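Local coordinates for protein GTP pyrophosphokinase (Streptococcus pneumoniae, PDB 2BE3) that probably transfers a pyrophosphate group from ATP to GTP to make the alarmone pppGpp, as synthetases of the RelA/SpoT family do, at residues Ile24-Ile29 and Ala77-Met82; Pro41-Thr46 and Arg146-Asn151; Val81-Gln84 and Asp88-Glu91; Thr112-Lys115 and Tyr119-Tyr122; Ala154-Ser159 and Lys174-Thr179. One frame throughout, in Å; residues are numbered along the deposited sequence.

The five contacts run from the core of a mixed sheet to its helical flank. Contacts 1 and 3 are buried and share strand 77-83: in contact 1 it receives the long N-terminal helix through apolar branches, and in contact 3 it turns into the next helix. Contact 2 lies at the surface, where edge strand 42-49 meets the start of helix 148-164. Contact 5, partly buried, uses that helix farther along, where a leucine of helix 170-191 packs on a glutamate methylene. Contact 4, a partly buried loop, has the most polar chemistry, with a backbone hydrogen bond and a cation-pi pair. Arg146 of contact 2 reaches Ser121 and Tyr119 of contact 4 and Ala154 of contact 5.

Contact 1: Ile24-Ile29 and Ala77-Met82; sequences IKLRGI and AGLRVM
Leu26 meets Leu79 and Val81 where the long helix 6-35 lies across one face of the mixed five-stranded sheet, an alpha/beta layering at the heart of this RelA/SpoT-type domain. The tight part is small and wholly apolar. One methyl, Leu26 CD1, does all the touching on the helix side, and it sits between two strand residues that both point toward the helix, with Arg80 between them pointing away. Its partner on Val81 is CG2, 4.0 Å from Leu26 CD1, and the two side chains cross at about a right angle. At chi1 171° Val81 CG1 stands anti to the backbone N and CG2 beside it, the branch that meets Leu26. Val45 and Ile143 of the flanking strands close in around the group.

The side of the helix turned from the strand is looser and more polar. Ile24 is exposed, and Lys25 turns off to a salt bridge with Asp101 and a hydrogen bond with Tyr128. Arg27 reaches instead for the backbone oxygen of Val45 on the edge strand. Against Leu79 the same Leu26 methyl lies over the base of the side chain and one branch end alike: Leu26 CD1 is 4.0 Å from both Leu79 CB and Leu79 CD2.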
# COMPACT_ATOMS: atom_id res chain seq x y z
N ILE A 24 1.31 5.16 -2.70
CA ILE A 24 -0.14 5.05 -2.65
C ILE A 24 -0.72 5.67 -1.37
O ILE A 24 -1.74 6.36 -1.41
CB ILE A 24 -0.58 3.57 -2.83
CG1 ILE A 24 -0.39 3.13 -4.28
CG2 ILE A 24 -2.04 3.33 -2.38
CD1 ILE A 24 -0.24 1.59 -4.39
N LYS A 25 -0.07 5.45 -0.24
CA LYS A 25 -0.49 6.03 1.03
C LYS A 25 -0.39 7.55 1.05
O LYS A 25 -1.30 8.21 1.47
CB LYS A 25 0.25 5.39 2.20
CG LYS A 25 -0.26 3.99 2.51
CD LYS A 25 0.78 3.23 3.31
CE LYS A 25 0.13 2.10 4.10
NZ LYS A 25 1.12 1.50 5.04
N LEU A 26 0.69 8.11 0.52
CA LEU A 26 0.82 9.56 0.46
C LEU A 26 -0.20 10.24 -0.47
O LEU A 26 -0.78 11.27 -0.10
CB LEU A 26 2.26 9.92 0.09
CG LEU A 26 3.21 9.53 1.22
CD1 LEU A 26 4.65 9.61 0.80
CD2 LEU A 26 2.96 10.34 2.48
N ARG A 27 -0.44 9.64 -1.65
CA ARG A 27 -1.51 10.05 -2.53
C ARG A 27 -2.89 9.88 -1.92
O ARG A 27 -3.81 10.61 -2.27
CB ARG A 27 -1.41 9.28 -3.85
CG ARG A 27 -0.14 9.60 -4.62
CD ARG A 27 0.04 8.69 -5.79
NE ARG A 27 1.28 9.02 -6.46
CZ ARG A 27 1.90 8.25 -7.33
NH1 ARG A 27 1.41 7.05 -7.67
NH2 ARG A 27 3.04 8.68 -7.86
N GLY A 28 -3.07 8.93 -1.00
CA GLY A 28 -4.39 8.73 -0.42
C GLY A 28 -4.70 9.87 0.54
O GLY A 28 -5.85 10.25 0.72
N ILE A 29 -3.67 10.46 1.13
CA ILE A 29 -3.86 11.68 1.90
C ILE A 29 -4.50 12.78 1.08
O ILE A 29 -5.54 13.30 1.45
CB ILE A 29 -2.52 12.20 2.51
CG1 ILE A 29 -1.99 11.19 3.57
CG2 ILE A 29 -2.67 13.65 3.07
CD1 ILE A 29 -0.46 11.32 3.76
N ALA A 77 14.91 3.95 -0.03
CA ALA A 77 13.54 4.30 -0.40
C ALA A 77 13.40 5.84 -0.23
O ALA A 77 13.76 6.40 0.82
CB ALA A 77 12.56 3.55 0.46
N GLY A 78 13.00 6.52 -1.30
CA GLY A 78 12.90 7.98 -1.30
C GLY A 78 11.53 8.37 -1.82
O GLY A 78 11.09 7.84 -2.83
N LEU A 79 10.85 9.27 -1.11
CA LEU A 79 9.55 9.78 -1.53
C LEU A 79 9.69 11.26 -1.59
O LEU A 79 10.48 11.83 -0.83
CB LEU A 79 8.45 9.38 -0.53
CG LEU A 79 8.33 7.89 -0.85
CD1 LEU A 79 8.77 6.91 0.26
CD2 LEU A 79 7.10 7.52 -1.64
N ARG A 80 8.94 11.87 -2.53
CA ARG A 80 8.91 13.31 -2.72
C ARG A 80 7.47 13.78 -2.68
O ARG A 80 6.61 13.35 -3.48
CB ARG A 80 9.53 13.69 -4.07
CG ARG A 80 10.95 13.22 -4.25
CD ARG A 80 11.87 14.10 -3.50
NE ARG A 80 13.14 13.44 -3.20
CZ ARG A 80 14.21 13.49 -4.00
NH1 ARG A 80 14.15 14.16 -5.16
NH2 ARG A 80 15.33 12.86 -3.64
N VAL A 81 7.20 14.65 -1.73
CA VAL A 81 5.87 15.20 -1.59
C VAL A 81 5.93 16.65 -1.97
O VAL A 81 6.68 17.40 -1.38
CB VAL A 81 5.35 14.97 -0.15
CG1 VAL A 81 4.01 15.72 0.13
CG2 VAL A 81 5.23 13.47 0.10
N MSE A 82 5.17 17.03 -3.00
CA MSE A 82 5.12 18.39 -3.50
C MSE A 82 3.93 19.13 -2.91
O MSE A 82 2.81 18.63 -2.95
CB MSE A 82 5.06 18.39 -5.04
CG MSE A 82 6.40 18.79 -5.72
SE MSE A 82 7.95 17.58 -5.25
CE MSE A 82 7.15 15.79 -6.09

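Contact 2: Pro41-Thr46 and Arg146-Asn151; sequences PIEFVT and RTLAMN
Phe44 and Leu148 bring the two backbones to their nearest point, CA to CA 9.1 Å, so the segments meet through side chains across the width of the strand lying between them. On the first segment, Glu43 and Phe44 both face Met82 of that intervening strand, and the extra residue turns both side chains toward Leu148. Leu148 answers with its two branches. Its CD1 comes obliquely to one side of the phenyl ring, with Leu148 CD1 3.9 Å from Phe44 CD2 and 4.1 Å from Phe44 CE2, and the two side chains cross at about a right angle. The other branch goes to the acid: Leu148 CD2 lies 4.3 Å from Glu43 CD, a loose touch on the carboxylate carbon.

The pairing of Glu43 and Phe44 against one residue is a classic beta bulge, set here in edge strand 42-49; the helical psi of Glu43 (-45°) marks the break in the extended chain. On the other side Leu148 opens helix 148-164, and Thr147 just before it is the N-cap. With its hydroxyl lodged between the backbone N and the carbonyl carbon (chi1 58°), Thr147 OG1 accepts from Met150 N at 3.2 Å along a nearly straight bond (166°). The same hydroxyl is also bonded to Asp187 of helix 170-191. The first helical turn closes with Asn151 N giving its hydrogen to Thr147 O at 2.8 Å. Arg146 points elsewhere, its NE bonded to Ser121 OG and its NH2 to Tyr119 OH.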
# COMPACT_ATOMS: atom_id res chain seq x y z
N PRO A 41 -3.06 20.04 0.71
CA PRO A 41 -1.70 20.63 0.74
C PRO A 41 -0.76 19.93 -0.26
O PRO A 41 -0.01 20.60 -1.00
CB PRO A 41 -1.21 20.41 2.17
CG PRO A 41 -2.24 19.50 2.83
CD PRO A 41 -3.50 19.54 2.03
N ILE A 42 -0.88 18.60 -0.32
CA ILE A 42 -0.13 17.76 -1.23
C ILE A 42 -0.67 17.83 -2.64
O ILE A 42 -1.83 17.49 -2.84
CB ILE A 42 -0.20 16.28 -0.76
CG1 ILE A 42 0.37 16.18 0.67
CG2 ILE A 42 0.45 15.34 -1.80
CD1 ILE A 42 0.28 14.83 1.31
N GLU A 43 0.16 18.22 -3.61
CA GLU A 43 -0.23 18.19 -5.00
C GLU A 43 0.25 16.98 -5.76
O GLU A 43 -0.47 16.44 -6.59
CB GLU A 43 0.33 19.41 -5.75
CG GLU A 43 0.06 20.75 -5.10
CD GLU A 43 0.14 21.90 -6.09
OE1 GLU A 43 0.08 21.65 -7.33
OE2 GLU A 43 0.24 23.05 -5.63
N PHE A 44 1.52 16.64 -5.56
CA PHE A 44 2.18 15.60 -6.33
C PHE A 44 2.96 14.74 -5.37
O PHE A 44 3.50 15.23 -4.39
CB PHE A 44 3.12 16.15 -7.41
CG PHE A 44 2.44 17.07 -8.40
CD1 PHE A 44 1.54 16.57 -9.34
CD2 PHE A 44 2.72 18.44 -8.38
CE1 PHE A 44 0.89 17.44 -10.25
CE2 PHE A 44 2.08 19.33 -9.31
CZ PHE A 44 1.17 18.82 -10.22
N VAL A 45 2.96 13.44 -5.64
CA VAL A 45 3.75 12.51 -4.92
C VAL A 45 4.54 11.66 -5.88
O VAL A 45 4.01 11.06 -6.79
CB VAL A 45 2.95 11.60 -3.96
CG1 VAL A 45 3.91 10.59 -3.24
CG2 VAL A 45 2.17 12.42 -2.96
N THR A 46 5.81 11.51 -5.56
CA THR A 46 6.77 10.82 -6.39
C THR A 46 7.60 9.90 -5.47
O THR A 46 7.65 10.14 -4.27
CB THR A 46 7.54 11.92 -7.10
OG1 THR A 46 6.94 12.10 -8.40
CG2 THR A 46 8.92 11.66 -7.25
N ARG A 146 8.55 19.40 -0.45
CA ARG A 146 9.07 20.52 -1.20
C ARG A 146 7.95 21.32 -1.82
O ARG A 146 6.92 20.75 -2.16
CB ARG A 146 9.90 19.96 -2.36
CG ARG A 146 11.18 19.35 -1.94
CD ARG A 146 11.84 18.71 -3.12
NE ARG A 146 13.12 18.18 -2.66
CZ ARG A 146 14.05 17.67 -3.45
NH1 ARG A 146 13.88 17.65 -4.77
NH2 ARG A 146 15.16 17.22 -2.91
N THR A 147 8.18 22.62 -2.06
CA THR A 147 7.32 23.33 -2.97
C THR A 147 7.76 23.01 -4.40
O THR A 147 8.84 22.42 -4.65
CB THR A 147 7.31 24.86 -2.75
OG1 THR A 147 8.64 25.39 -2.88
CG2 THR A 147 6.72 25.20 -1.38
N LEU A 148 6.92 23.38 -5.35
CA LEU A 148 7.26 23.14 -6.75
C LEU A 148 8.50 23.94 -7.12
O LEU A 148 9.33 23.44 -7.84
CB LEU A 148 6.05 23.43 -7.65
CG LEU A 148 5.03 22.26 -7.61
CD1 LEU A 148 5.68 20.97 -8.11
CD2 LEU A 148 4.48 21.98 -6.21
N ALA A 149 8.63 25.16 -6.61
CA ALA A 149 9.82 25.96 -6.91
C ALA A 149 11.12 25.36 -6.27
O ALA A 149 12.19 25.31 -6.94
CB ALA A 149 9.61 27.40 -6.52
N MSE A 150 11.02 24.90 -5.01
CA MSE A 150 12.10 24.12 -4.38
C MSE A 150 12.45 22.88 -5.18
O MSE A 150 13.61 22.65 -5.47
CB MSE A 150 11.77 23.70 -2.94
CG MSE A 150 11.63 24.80 -1.93
SE MSE A 150 11.06 24.02 -0.20
CE MSE A 150 10.23 25.62 0.70
N ASN A 151 11.46 22.08 -5.56
CA ASN A 151 11.70 20.92 -6.39
C ASN A 151 12.34 21.20 -7.76
O ASN A 151 13.24 20.48 -8.20
CB ASN A 151 10.42 20.11 -6.54
CG ASN A 151 10.69 18.73 -7.12
OD1 ASN A 151 10.28 18.44 -8.26
ND2 ASN A 151 11.36 17.88 -6.35

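Contact 3: Val81-Gln84 and Asp88-Glu91; sequences VMVQ and DVKE
Val83 and Asp88 slide past each other in opposite directions, each side chain starting from its own backbone and passing the base of the other. The touch is therefore near the roots: Val83 CB is 3.8 Å from Asp88 CB. Val89 comes in differently, at about a right angle to Val83, and the two meet methyl to methyl, with Val83 CG2 3.9 Å from Val89 CG2. The branch used by Val83 is the one wedged between its backbone N and carbonyl carbon, since CG1 takes the other position beside N (chi1 -60°). That same Val83 CG2 also lies 4.1 Å from Asp88 CB, so a single methyl fits between two successive residues of the second segment. Ile145 of strand 137-147 packs against both valines and continues this apolar patch.

The carboxylate of Asp88 leaves the patch on the side of Gln84. Asp88 OD2 lies 3.5 Å from Gln84 CB, and accepts a hydrogen bond from the backbone N of Phe85, within the turn. Asp88 OD1 forms a salt bridge with Arg194, which also pairs with Glu91; the nearby positive charge would probably favour the ionised acid. The aspartate thus ties the turn to the C-terminal part of the chain. This is the strand-to-helix corner of a beta-alpha-beta crossover, in which helix 89-97 connects strand 77-83 to the parallel strand 102-109, which lies beyond strands 137-147 and 122-130 in the sheet.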
# COMPACT_ATOMS: atom_id res chain seq x y z
N VAL A 81 7.20 14.65 -1.73
CA VAL A 81 5.87 15.20 -1.59
C VAL A 81 5.93 16.65 -1.97
O VAL A 81 6.68 17.40 -1.38
CB VAL A 81 5.35 14.97 -0.15
CG1 VAL A 81 4.01 15.72 0.13
CG2 VAL A 81 5.23 13.47 0.10
N MSE A 82 5.17 17.03 -3.00
CA MSE A 82 5.12 18.39 -3.50
C MSE A 82 3.93 19.13 -2.91
O MSE A 82 2.81 18.63 -2.95
CB MSE A 82 5.06 18.39 -5.04
CG MSE A 82 6.40 18.79 -5.72
SE MSE A 82 7.95 17.58 -5.25
CE MSE A 82 7.15 15.79 -6.09
N VAL A 83 4.18 20.29 -2.33
CA VAL A 83 3.17 21.08 -1.65
C VAL A 83 3.12 22.45 -2.31
O VAL A 83 4.07 22.85 -2.99
CB VAL A 83 3.44 21.22 -0.10
CG1 VAL A 83 3.47 19.84 0.60
CG2 VAL A 83 4.74 21.98 0.18
N GLN A 84 2.00 23.15 -2.13
CA GLN A 84 1.83 24.46 -2.70
C GLN A 84 2.69 25.50 -1.99
O GLN A 84 3.45 26.25 -2.64
CB GLN A 84 0.36 24.82 -2.56
CG GLN A 84 -0.14 25.84 -3.52
CD GLN A 84 -1.65 25.90 -3.56
OE1 GLN A 84 -2.34 25.74 -2.54
NE2 GLN A 84 -2.18 26.17 -4.76
N ASP A 88 2.88 24.98 4.09
CA ASP A 88 2.19 23.68 4.02
C ASP A 88 3.08 22.54 4.54
O ASP A 88 2.60 21.49 4.96
CB ASP A 88 1.75 23.35 2.60
CG ASP A 88 0.61 24.21 2.12
OD1 ASP A 88 -0.10 24.84 2.96
OD2 ASP A 88 0.42 24.26 0.87
N VAL A 89 4.39 22.74 4.47
CA VAL A 89 5.32 21.70 4.89
C VAL A 89 4.97 21.21 6.30
O VAL A 89 4.77 20.01 6.50
CB VAL A 89 6.80 22.16 4.75
CG1 VAL A 89 7.73 21.12 5.31
CG2 VAL A 89 7.07 22.47 3.22
N LYS A 90 4.85 22.12 7.26
CA LYS A 90 4.54 21.70 8.62
C LYS A 90 3.21 20.94 8.71
O LYS A 90 3.01 20.11 9.58
CB LYS A 90 4.58 22.89 9.60
CG LYS A 90 3.45 23.94 9.43
CD LYS A 90 3.71 25.12 10.31
CE LYS A 90 2.62 26.13 10.19
NZ LYS A 90 2.65 26.79 8.84
N GLU A 91 2.29 21.24 7.81
CA GLU A 91 0.94 20.63 7.85
C GLU A 91 1.02 19.15 7.46
O GLU A 91 0.38 18.30 8.09
CB GLU A 91 -0.04 21.42 6.96
CG GLU A 91 -0.35 22.85 7.50
CD GLU A 91 -1.56 23.54 6.81
OE1 GLU A 91 -2.30 22.85 6.07
OE2 GLU A 91 -1.78 24.76 7.04

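Contact 4: Thr112-Lys115 and Tyr119-Tyr122; sequences THRK and YRSY
Arg114 and Lys115 run beside Arg120 and Tyr119 as the loop folds back on itself, with the CA atoms of Lys115 and Tyr119 5.2 Å apart. One backbone bond closes this turn: Lys115 N donates to Tyr119 O at 3.2 Å, in the carbonyl plane but bent at the hydrogen (146°).

Lys115 then lays its extended chain alongside the tyrosine, both side chains pointing the same way. Its CD methylene is the close part, Lys115 CD being 3.5 Å from Tyr119 CD2 in an oblique approach. The ammonium group ends 4.3 Å from the ring centroid, measured from Lys115 NZ to Tyr119, and 32° off the ring normal, an off-centre cation-pi contact. Tyr110 gives the same lysine a second aromatic partner. The hydroxyl of Tyr119 is hydrogen-bonded to His123, which helps to fix the direction of the ring.

The two arginines also travel side by side, but only their aliphatic parts touch, with Arg114 CD 3.8 Å from Arg120 CG. Each chain bends at chi3, and the guanidinium planes end up 74° apart. Arg120 is drawn into a salt bridge with Asp187 of helix 170-191, which would probably offset its charge, whereas Arg114, at the surface, packs on His184 of the same helix. This basic, tyrosine-bearing loop between strands 102-109 and 122-130 is consistent with the loop that borders the GTP pocket in RelA/SpoT-family synthetases.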
# COMPACT_ATOMS: atom_id res chain seq x y z
N THR A 112 14.08 26.40 6.94
CA THR A 112 14.57 27.33 7.96
C THR A 112 16.09 27.44 7.89
O THR A 112 16.64 28.53 7.97
CB THR A 112 14.18 26.90 9.37
OG1 THR A 112 12.77 26.71 9.42
CG2 THR A 112 14.59 27.95 10.40
N HIS A 113 16.77 26.30 7.77
CA HIS A 113 18.25 26.26 7.65
C HIS A 113 18.67 25.93 6.22
O HIS A 113 19.20 24.84 5.91
CB HIS A 113 18.84 25.26 8.64
CG HIS A 113 18.34 25.46 10.04
ND1 HIS A 113 18.77 26.49 10.84
CD2 HIS A 113 17.43 24.77 10.76
CE1 HIS A 113 18.16 26.42 12.01
NE2 HIS A 113 17.34 25.39 11.99
N ARG A 114 18.39 26.89 5.34
CA ARG A 114 18.72 26.79 3.93
C ARG A 114 20.24 26.54 3.78
O ARG A 114 21.05 27.20 4.43
CB ARG A 114 18.26 28.07 3.22
CG ARG A 114 18.81 28.26 1.83
CD ARG A 114 18.02 29.30 1.04
NE ARG A 114 18.34 30.68 1.42
CZ ARG A 114 17.69 31.38 2.35
NH1 ARG A 114 18.06 32.63 2.61
NH2 ARG A 114 16.68 30.86 3.04
N LYS A 115 20.61 25.57 2.93
CA LYS A 115 22.01 25.32 2.58
C LYS A 115 22.64 26.50 1.87
O LYS A 115 21.94 27.32 1.22
CB LYS A 115 22.15 24.05 1.74
CG LYS A 115 21.87 22.78 2.56
CD LYS A 115 21.96 21.56 1.69
CE LYS A 115 21.93 20.28 2.53
NZ LYS A 115 21.57 19.11 1.64
N TYR A 119 19.90 25.42 -1.68
CA TYR A 119 18.97 24.28 -1.54
C TYR A 119 17.98 24.44 -0.40
O TYR A 119 18.37 24.72 0.74
CB TYR A 119 19.80 23.01 -1.35
CG TYR A 119 19.04 21.73 -1.06
CD1 TYR A 119 18.65 20.89 -2.10
CD2 TYR A 119 18.74 21.35 0.26
CE1 TYR A 119 17.97 19.68 -1.87
CE2 TYR A 119 18.06 20.14 0.52
CZ TYR A 119 17.67 19.31 -0.56
OH TYR A 119 17.03 18.10 -0.34
N ARG A 120 16.70 24.26 -0.72
CA ARG A 120 15.63 24.29 0.28
C ARG A 120 14.86 22.99 0.15
O ARG A 120 14.50 22.61 -0.97
CB ARG A 120 14.66 25.48 0.05
CG ARG A 120 15.19 26.87 0.42
CD ARG A 120 14.16 27.94 0.13
NE ARG A 120 13.78 27.91 -1.30
CZ ARG A 120 12.55 28.07 -1.76
NH1 ARG A 120 11.53 28.33 -0.95
NH2 ARG A 120 12.34 27.99 -3.05
N SER A 121 14.61 22.32 1.27
CA SER A 121 13.80 21.10 1.31
C SER A 121 13.55 20.73 2.76
O SER A 121 14.17 21.30 3.67
CB SER A 121 14.53 19.96 0.63
OG SER A 121 13.66 18.89 0.35
N TYR A 122 12.64 19.80 3.00
CA TYR A 122 12.44 19.34 4.36
C TYR A 122 12.46 17.82 4.30
O TYR A 122 11.75 17.23 3.49
CB TYR A 122 11.11 19.87 4.92
CG TYR A 122 10.97 19.71 6.42
CD1 TYR A 122 11.21 20.80 7.28
CD2 TYR A 122 10.58 18.49 6.99
CE1 TYR A 122 11.05 20.67 8.64
CE2 TYR A 122 10.44 18.34 8.37
CZ TYR A 122 10.67 19.44 9.18
OH TYR A 122 10.54 19.35 10.54

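Contact 5: Ala154-Ser159 and Lys174-Thr179; sequences ATIEHS and KRLEIT
Leu176 points from its helix toward Glu157 and Ile156, and nearly all of the touching falls to its two end methyls. CG of the leucine stands anti to its carbonyl carbon (chi1 -77°), which carries the branch outward from helix 170-191 toward helix 148-164. There Leu176 CD1 comes 3.8 Å from Glu157 CG, and the two side chains cross at about a right angle. With CG anti to the backbone N (chi1 -159°), the glutamate carries that methylene to Leu176 CD1; the bend that follows at chi2 (-97°) swings the carboxylate off from the line of the chain. The apolar part of an acidic side chain does the packing. Ile156 adds a marginal touch, its CG2 4.5 Å from Leu176 CD2, at the exposed edge of the pair.

The two segments belong to consecutive helices, 148-164 and 170-191, joined as a helical hairpin on the flank of the sheet domain. Phe168, in the connection, packs on both Glu157 and Leu176, and Leu160 from the next turn also touches the leucine. The backbone of Leu176 is held as well: its carbonyl oxygen accepts a hydrogen bond from the indole of Trp153. On helix 148-164, Ser159 turns its hydroxyl back along the helix and donates from OG to Thr155 O at 3.2 Å. That oxygen also takes Ser159 N, and the two donors arrive from opposite faces of the carbonyl plane.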
# COMPACT_ATOMS: atom_id res chain seq x y z
N ALA A 154 16.07 22.23 -6.98
CA ALA A 154 16.85 21.11 -6.43
C ALA A 154 17.13 20.02 -7.43
O ALA A 154 18.25 19.56 -7.50
CB ALA A 154 16.18 20.52 -5.20
N THR A 155 16.13 19.60 -8.21
CA THR A 155 16.32 18.48 -9.12
C THR A 155 17.33 18.91 -10.16
O THR A 155 18.15 18.12 -10.56
CB THR A 155 15.00 18.00 -9.85
OG1 THR A 155 14.48 19.08 -10.55
CG2 THR A 155 13.92 17.52 -8.91
N ILE A 156 17.28 20.16 -10.58
CA ILE A 156 18.24 20.71 -11.54
C ILE A 156 19.66 20.86 -10.96
O ILE A 156 20.63 20.58 -11.65
CB ILE A 156 17.71 22.04 -12.11
CG1 ILE A 156 16.70 21.76 -13.22
CG2 ILE A 156 18.84 22.99 -12.58
CD1 ILE A 156 16.02 23.02 -13.70
N GLU A 157 19.78 21.31 -9.71
CA GLU A 157 21.08 21.47 -9.07
C GLU A 157 21.76 20.10 -8.90
O GLU A 157 22.94 19.94 -9.17
CB GLU A 157 20.95 22.24 -7.75
CG GLU A 157 22.21 22.88 -7.28
CD GLU A 157 22.98 22.05 -6.24
OE1 GLU A 157 22.49 20.97 -5.82
OE2 GLU A 157 24.10 22.51 -5.83
N HIS A 158 20.97 19.10 -8.53
CA HIS A 158 21.41 17.75 -8.36
C HIS A 158 21.94 17.16 -9.66
O HIS A 158 22.98 16.53 -9.68
CB HIS A 158 20.23 16.92 -7.84
CG HIS A 158 20.59 15.52 -7.47
ND1 HIS A 158 21.14 15.20 -6.24
CD2 HIS A 158 20.52 14.36 -8.16
CE1 HIS A 158 21.37 13.89 -6.19
NE2 HIS A 158 20.99 13.36 -7.34
N SER A 159 21.21 17.37 -10.75
CA SER A 159 21.66 16.94 -12.07
C SER A 159 22.98 17.56 -12.49
O SER A 159 23.88 16.86 -12.95
CB SER A 159 20.60 17.25 -13.14
OG SER A 159 19.50 16.40 -12.96
N LYS A 174 26.58 31.15 -11.40
CA LYS A 174 25.90 32.45 -11.35
C LYS A 174 24.40 32.22 -11.52
O LYS A 174 23.58 32.83 -10.83
CB LYS A 174 26.43 33.43 -12.43
CG LYS A 174 25.41 34.54 -12.89
CD LYS A 174 25.68 35.10 -14.31
CE LYS A 174 24.68 36.22 -14.67
NZ LYS A 174 24.90 36.83 -16.02
N ARG A 175 24.07 31.31 -12.44
CA ARG A 175 22.69 31.01 -12.76
C ARG A 175 22.00 30.20 -11.65
O ARG A 175 20.86 30.48 -11.29
CB ARG A 175 22.64 30.27 -14.09
CG ARG A 175 21.48 30.69 -14.93
CD ARG A 175 21.60 32.13 -15.31
NE ARG A 175 22.43 32.30 -16.49
CZ ARG A 175 22.41 33.38 -17.28
NH1 ARG A 175 21.59 34.39 -17.01
NH2 ARG A 175 23.20 33.43 -18.34
N LEU A 176 22.71 29.22 -11.10
CA LEU A 176 22.24 28.50 -9.92
C LEU A 176 21.90 29.44 -8.76
O LEU A 176 20.90 29.26 -8.08
CB LEU A 176 23.24 27.43 -9.50
CG LEU A 176 23.23 26.14 -10.34
CD1 LEU A 176 24.17 25.07 -9.76
CD2 LEU A 176 21.81 25.59 -10.51
N GLU A 177 22.72 30.46 -8.57
CA GLU A 177 22.53 31.38 -7.45
C GLU A 177 21.39 32.34 -7.70
O GLU A 177 20.60 32.58 -6.79
CB GLU A 177 23.82 32.12 -7.12
CG GLU A 177 24.89 31.17 -6.56
CD GLU A 177 26.25 31.81 -6.42
OE1 GLU A 177 26.45 32.94 -6.95
OE2 GLU A 177 27.14 31.18 -5.78
N ILE A 178 21.28 32.87 -8.92
CA ILE A 178 20.14 33.74 -9.17
C ILE A 178 18.80 33.00 -9.15
O ILE A 178 17.84 33.50 -8.55
CB ILE A 178 20.32 34.84 -10.32
CG1 ILE A 178 19.03 35.07 -11.11
CG2 ILE A 178 21.44 34.54 -11.29
CD1 ILE A 178 18.75 36.58 -11.27
N THR A 179 18.75 31.80 -9.76
CA THR A 179 17.54 31.00 -9.72
C THR A 179 17.17 30.59 -8.30
O THR A 179 16.00 30.63 -7.95
CB THR A 179 17.56 29.76 -10.69
OG1 THR A 179 18.69 28.92 -10.39
CG2 THR A 179 17.64 30.23 -12.13